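Local coordinates for protein glucosamine-6-phosphate deaminase (Thermotoga maritima, PDB 1J5X) that belongs to the SIS-domain family, alpha/beta proteins built from parallel beta-sheets flanked by helices, at residues A[267-272]-A[303-308]; A[222-227]-A[242-247]. All coordinates share one frame; numbering follows the deposited sequence.

Both contacts belong to one half of the chain, the half built on the four-stranded parallel sheet ordered 241-245, 214-218, 262-267, 289-293, and their centres lie about 13 Å apart. They follow in series: contact 2 closes within the unit of strand 214-218, helix 222-238 and strand 241-245 before contact 1 joins the loops that leave strands 262-267 and 289-293. F223, at the start of helix 222-238, links them. Its ring lies against the K268 carbonyl, the V269 side chain and S307, and meets W305 edge-to-face. The start of that helix thus touches the loops of contact 1 through F223 and the sheet's edge strand in contact 2 through F224 and S227.

Contact 1. Residues A[267-272]-A[303-308]; sequences QKVSGM and NDWKSA
The chi1 of S270 (-49°) sets OG anti to its carbonyl carbon, on the side of its own N, so that OG joins the backbone N in facing the carbonyl of N303. N303 in turn has CG beside its own N, and its amide lies against K268. The grip on N303 O is modest: S270 N gives it a weak hydrogen bond at 3.3 Å. S270 OG stands 3.1 Å from N303 O, at most a second weak donor, as its single proton has another acceptor in range. Water extends this link, 2.9 Å from S270 OG and donating to D304 OD2 at 2.6 Å. On the other side K268 CB packs on N303 OD1 at 3.6 Å, and the amide's ND2 bonds to E295 O; the ammonium of K268 is turned to E292, E276 and D273. The two loops follow strands 262-267 and 289-293, neighbours in the parallel sheet. The first makes a type II turn from V269 to M272, with G271 at positive phi, and places selenomethionine M272 as N-cap of helix 273-285. Beyond N303, the second forms an Asx turn: K306 N bonds to D304 OD1 at 3.1 Å in a nearly straight line (164°), from above the carboxylate plane, and a 3-10 turn begins at W305. The V269 side chain leans obliquely on the outer indole, V269 CG1 to W305 CH2 at 3.9 Å, while R76 makes a cation-pi contact with the same ring system and E222 also touches it.

Contact 2. Residues A[222-227]-A[242-247]; sequences EFFGVS and SEAYST
Helix 222-227 runs antiparallel to strand 242-245, at 173° with the axes 7.6 Å apart at closest approach, and the nearest CA atoms pair F224 with S246 and S227 with A244. F224 has CG anti to its backbone N (chi1 173°), and its ring meets mainly the main chain of A244 to S246, with the A244 methyl a little farther off. F224 CD1 sits 3.5 Å from Y245 C and F224 CE1 3.6 Å from Y245 CA. The carbonyl O of A244 comes in at the ring's edge near its plane, 3.8 Å from F224 CE1; Y245 N lies in that plane too. About one helical turn beyond F224, S227 meets A244, whose methyl points at the helix, A244 CB lying 3.5 Å from S227 O and 3.9 Å from S227 CB. This is the helix-on-strand packing of a beta-alpha-beta unit: strand 214-218 leads into helix 222-238, which returns to strand 241-245, an outermost strand of the parallel sheet. The hydroxyl of S227 is turned back on its own helix, S227 OG donating to F223 O at 2.8 Å (C=O...donor angle 155°). This bond holds the serine's rotation and leaves its CB to the packing; F223 O also accepts from S227 N. Y245 and E243 project from the far side of the strand, where Y245 OH donates to E243 OE1 at 2.8 Å from above the carboxylate plane; OE2 takes a hydrogen bond with H214. L68 and Y72 of helix 62-78 also touch F224.

Contact 1. Residues A[267-272]-A[303-308]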
loop_
_atom_site.group_PDB
_atom_site.type_symbol
_atom_site.label_atom_id
_atom_site.label_comp_id
_atom_site.label_asym_id
_atom_site.label_seq_id
_atom_site.Cartn_x
_atom_site.Cartn_y
_atom_site.Cartn_z
ATOM N N GLN A 267 -9.923 8.028 3.407
ATOM C CA GLN A 267 -10.400 6.640 3.159
ATOM C C GLN A 267 -11.554 6.358 4.107
ATOM O O GLN A 267 -11.356 6.208 5.328
ATOM C CB GLN A 267 -9.313 5.649 3.462
ATOM C CG GLN A 267 -8.018 5.857 2.634
ATOM C CD GLN A 267 -8.163 5.581 1.139
ATOM O OE1 GLN A 267 -9.015 4.798 0.706
ATOM N NE2 GLN A 267 -7.283 6.205 0.326
ATOM N N LYS A 268 -12.781 6.313 3.577
ATOM C CA LYS A 268 -13.944 6.049 4.461
ATOM C C LYS A 268 -13.974 4.612 5.006
ATOM O O LYS A 268 -13.644 3.704 4.297
ATOM C CB LYS A 268 -15.243 6.259 3.678
ATOM C CG LYS A 268 -15.419 7.694 3.128
ATOM C CD LYS A 268 -16.858 7.910 2.467
ATOM C CE LYS A 268 -17.924 7.932 3.567
ATOM N NZ LYS A 268 -17.786 9.120 4.479
ATOM N N VAL A 269 -14.442 4.392 6.243
ATOM C CA VAL A 269 -14.501 3.013 6.763
ATOM C C VAL A 269 -15.944 2.770 7.278
ATOM O O VAL A 269 -16.667 3.733 7.629
ATOM C CB VAL A 269 -13.495 2.739 7.982
ATOM C CG1 VAL A 269 -12.059 3.080 7.612
ATOM C CG2 VAL A 269 -13.880 3.481 9.141
ATOM N N SER A 270 -16.336 1.507 7.311
ATOM C CA SER A 270 -17.707 1.132 7.703
ATOM C C SER A 270 -18.162 1.795 8.972
ATOM O O SER A 270 -17.471 1.764 9.966
ATOM C CB SER A 270 -17.826 -0.400 7.912
ATOM O OG SER A 270 -17.270 -1.111 6.820
ATOM N N GLY A 271 -19.359 2.359 8.921
ATOM C CA GLY A 271 -19.933 2.955 10.108
ATOM C C GLY A 271 -19.539 4.351 10.564
ATOM O O GLY A 271 -20.165 4.847 11.508
HETATM N N MSE A 272 -18.529 4.970 9.931
HETATM C CA MSE A 272 -18.044 6.276 10.365
HETATM C C MSE A 272 -18.379 7.428 9.491
HETATM O O MSE A 272 -17.744 8.470 9.559
HETATM C CB MSE A 272 -16.532 6.174 10.574
HETATM C CG MSE A 272 -16.272 5.227 11.714
HETATM SE SE MSE A 272 -14.364 5.339 12.198
HETATM C CE MSE A 272 -14.415 7.049 12.957
ATOM N N ASN A 303 -16.483 -0.022 1.789
ATOM C CA ASN A 303 -15.789 0.521 2.964
ATOM C C ASN A 303 -15.306 -0.592 3.881
ATOM O O ASN A 303 -14.824 -0.351 5.008
ATOM C CB ASN A 303 -16.678 1.504 3.727
ATOM C CG ASN A 303 -17.014 2.722 2.890
ATOM O OD1 ASN A 303 -16.183 3.174 2.091
ATOM N ND2 ASN A 303 -18.216 3.268 3.067
ATOM N N ASP A 304 -15.373 -1.811 3.379
ATOM C CA ASP A 304 -14.898 -2.949 4.161
ATOM C C ASP A 304 -13.384 -3.045 3.926
ATOM O O ASP A 304 -12.905 -2.642 2.843
ATOM C CB ASP A 304 -15.516 -4.234 3.672
ATOM C CG ASP A 304 -14.984 -5.406 4.398
ATOM O OD1 ASP A 304 -14.313 -6.209 3.732
ATOM O OD2 ASP A 304 -15.189 -5.489 5.654
ATOM N N TRP A 305 -12.701 -3.630 4.889
ATOM C CA TRP A 305 -11.218 -3.730 4.859
ATOM C C TRP A 305 -10.657 -4.414 3.625
ATOM O O TRP A 305 -9.533 -4.102 3.225
ATOM C CB TRP A 305 -10.687 -4.471 6.092
ATOM C CG TRP A 305 -11.148 -3.791 7.390
ATOM C CD1 TRP A 305 -11.943 -4.343 8.373
ATOM C CD2 TRP A 305 -10.799 -2.477 7.840
ATOM N NE1 TRP A 305 -12.101 -3.449 9.421
ATOM C CE2 TRP A 305 -11.410 -2.294 9.121
ATOM C CE3 TRP A 305 -10.040 -1.425 7.297
ATOM C CZ2 TRP A 305 -11.266 -1.100 9.867
ATOM C CZ3 TRP A 305 -9.913 -0.236 8.043
ATOM C CH2 TRP A 305 -10.525 -0.094 9.328
ATOM N N LYS A 306 -11.419 -5.349 3.052
ATOM C CA LYS A 306 -10.956 -6.064 1.858
ATOM C C LYS A 306 -10.658 -5.117 0.680
ATOM O O LYS A 306 -9.908 -5.482 -0.221
ATOM C CB LYS A 306 -12.016 -7.099 1.392
ATOM C CG LYS A 306 -12.047 -8.407 2.235
ATOM C CD LYS A 306 -13.031 -9.424 1.552
ATOM C CE LYS A 306 -13.404 -10.578 2.535
ATOM N NZ LYS A 306 -13.946 -10.115 3.829
ATOM N N SER A 307 -11.264 -3.931 0.648
ATOM C CA SER A 307 -11.013 -3.022 -0.479
ATOM C C SER A 307 -9.578 -2.403 -0.406
ATOM O O SER A 307 -9.212 -1.631 -1.288
ATOM C CB SER A 307 -12.035 -1.851 -0.467
ATOM O OG SER A 307 -11.911 -1.129 0.755
ATOM N N ALA A 308 -8.828 -2.702 0.642
ATOM C CA ALA A 308 -7.493 -2.117 0.805
ATOM C C ALA A 308 -6.621 -2.292 -0.425
ATOM O O ALA A 308 -5.885 -1.348 -0.759
ATOM C CB ALA A 308 -6.772 -2.687 2.049
HETATM O O HOH W 1 -16.940 -4.007 6.966
#

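Contact 2. Residues A[222-227]-A[242-247]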
loop_
_atom_site.group_PDB
_atom_site.type_symbol
_atom_site.label_atom_id
_atom_site.label_comp_id
_atom_site.label_asym_id
_atom_site.label_seq_id
_atom_site.Cartn_x
_atom_site.Cartn_y
_atom_site.Cartn_z
ATOM N N GLU A 222 -5.827 -0.734 8.439
ATOM C CA GLU A 222 -5.340 -1.054 7.090
ATOM C C GLU A 222 -5.361 0.187 6.166
ATOM O O GLU A 222 -4.452 0.316 5.302
ATOM C CB GLU A 222 -6.181 -2.106 6.386
ATOM C CG GLU A 222 -6.006 -3.508 6.910
ATOM C CD GLU A 222 -6.952 -3.788 8.158
ATOM O OE1 GLU A 222 -7.245 -2.862 8.935
ATOM O OE2 GLU A 222 -7.338 -4.956 8.376
ATOM N N PHE A 223 -6.361 1.060 6.335
ATOM C CA PHE A 223 -6.447 2.263 5.465
ATOM C C PHE A 223 -5.403 3.325 5.794
ATOM O O PHE A 223 -5.200 4.256 5.002
ATOM C CB PHE A 223 -7.846 2.840 5.504
ATOM C CG PHE A 223 -8.886 1.921 4.879
ATOM C CD1 PHE A 223 -8.499 0.686 4.275
ATOM C CD2 PHE A 223 -10.230 2.288 4.930
ATOM C CE1 PHE A 223 -9.429 -0.185 3.709
ATOM C CE2 PHE A 223 -11.199 1.437 4.384
ATOM C CZ PHE A 223 -10.803 0.188 3.763
ATOM N N PHE A 224 -4.796 3.228 6.980
ATOM C CA PHE A 224 -3.664 4.109 7.336
ATOM C C PHE A 224 -2.478 3.600 6.505
ATOM O O PHE A 224 -1.733 4.397 5.945
ATOM C CB PHE A 224 -3.275 3.994 8.819
ATOM C CG PHE A 224 -2.022 4.746 9.144
ATOM C CD1 PHE A 224 -1.959 6.119 8.945
ATOM C CD2 PHE A 224 -0.880 4.049 9.539
ATOM C CE1 PHE A 224 -0.766 6.818 9.116
ATOM C CE2 PHE A 224 0.344 4.750 9.728
ATOM C CZ PHE A 224 0.389 6.128 9.500
ATOM N N GLY A 225 -2.278 2.279 6.452
ATOM C CA GLY A 225 -1.199 1.741 5.618
ATOM C C GLY A 225 -1.405 2.188 4.154
ATOM O O GLY A 225 -0.456 2.558 3.441
ATOM N N VAL A 226 -2.673 2.157 3.696
ATOM C CA VAL A 226 -2.982 2.583 2.317
ATOM C C VAL A 226 -2.603 4.066 2.204
ATOM O O VAL A 226 -2.111 4.498 1.154
ATOM C CB VAL A 226 -4.510 2.457 2.019
ATOM C CG1 VAL A 226 -4.880 3.206 0.743
ATOM C CG2 VAL A 226 -4.885 0.956 1.880
ATOM N N SER A 227 -2.870 4.818 3.273
ATOM C CA SER A 227 -2.574 6.273 3.306
ATOM C C SER A 227 -1.067 6.534 3.278
ATOM O O SER A 227 -0.587 7.412 2.545
ATOM C CB SER A 227 -3.271 6.901 4.520
ATOM O OG SER A 227 -4.716 6.898 4.298
ATOM N N SER A 242 3.757 15.358 0.940
ATOM C CA SER A 242 2.565 14.591 1.270
ATOM C C SER A 242 2.788 13.897 2.599
ATOM O O SER A 242 3.933 13.508 2.906
ATOM C CB SER A 242 2.338 13.520 0.227
ATOM O OG SER A 242 2.286 14.042 -1.102
ATOM N N GLU A 243 1.706 13.671 3.313
ATOM C CA GLU A 243 1.797 13.042 4.615
ATOM C C GLU A 243 0.534 12.234 4.911
ATOM O O GLU A 243 -0.535 12.502 4.352
ATOM C CB GLU A 243 1.983 14.074 5.718
ATOM C CG GLU A 243 0.942 15.172 5.726
ATOM C CD GLU A 243 1.252 16.331 6.716
ATOM O OE1 GLU A 243 2.078 16.201 7.678
ATOM O OE2 GLU A 243 0.618 17.385 6.572
ATOM N N ALA A 244 0.691 11.261 5.808
ATOM C CA ALA A 244 -0.438 10.410 6.164
ATOM C C ALA A 244 -0.691 10.356 7.672
ATOM O O ALA A 244 0.248 10.417 8.435
ATOM C CB ALA A 244 -0.184 9.053 5.622
ATOM N N TYR A 245 -1.966 10.226 8.098
ATOM C CA TYR A 245 -2.291 10.104 9.495
ATOM C C TYR A 245 -3.501 9.185 9.633
ATOM O O TYR A 245 -4.285 9.027 8.664
ATOM C CB TYR A 245 -2.728 11.468 10.096
ATOM C CG TYR A 245 -1.631 12.483 10.153
ATOM C CD1 TYR A 245 -0.713 12.483 11.209
ATOM C CD2 TYR A 245 -1.468 13.395 9.122
ATOM C CE1 TYR A 245 0.379 13.420 11.237
ATOM C CE2 TYR A 245 -0.395 14.329 9.129
ATOM C CZ TYR A 245 0.518 14.336 10.197
ATOM O OH TYR A 245 1.488 15.282 10.283
ATOM N N SER A 246 -3.666 8.640 10.838
ATOM C CA SER A 246 -4.879 7.865 11.148
ATOM C C SER A 246 -5.956 8.997 11.148
ATOM O O SER A 246 -5.727 10.105 11.679
ATOM C CB SER A 246 -4.786 7.227 12.552
ATOM O OG SER A 246 -5.997 6.530 12.815
ATOM N N THR A 247 -7.134 8.698 10.615
ATOM C CA THR A 247 -8.119 9.756 10.354
ATOM C C THR A 247 -8.369 10.864 11.357
ATOM O O THR A 247 -8.239 12.076 10.991
ATOM C CB THR A 247 -9.433 9.101 9.901
ATOM O OG1 THR A 247 -9.147 8.197 8.808
ATOM C CG2 THR A 247 -10.425 10.148 9.372
#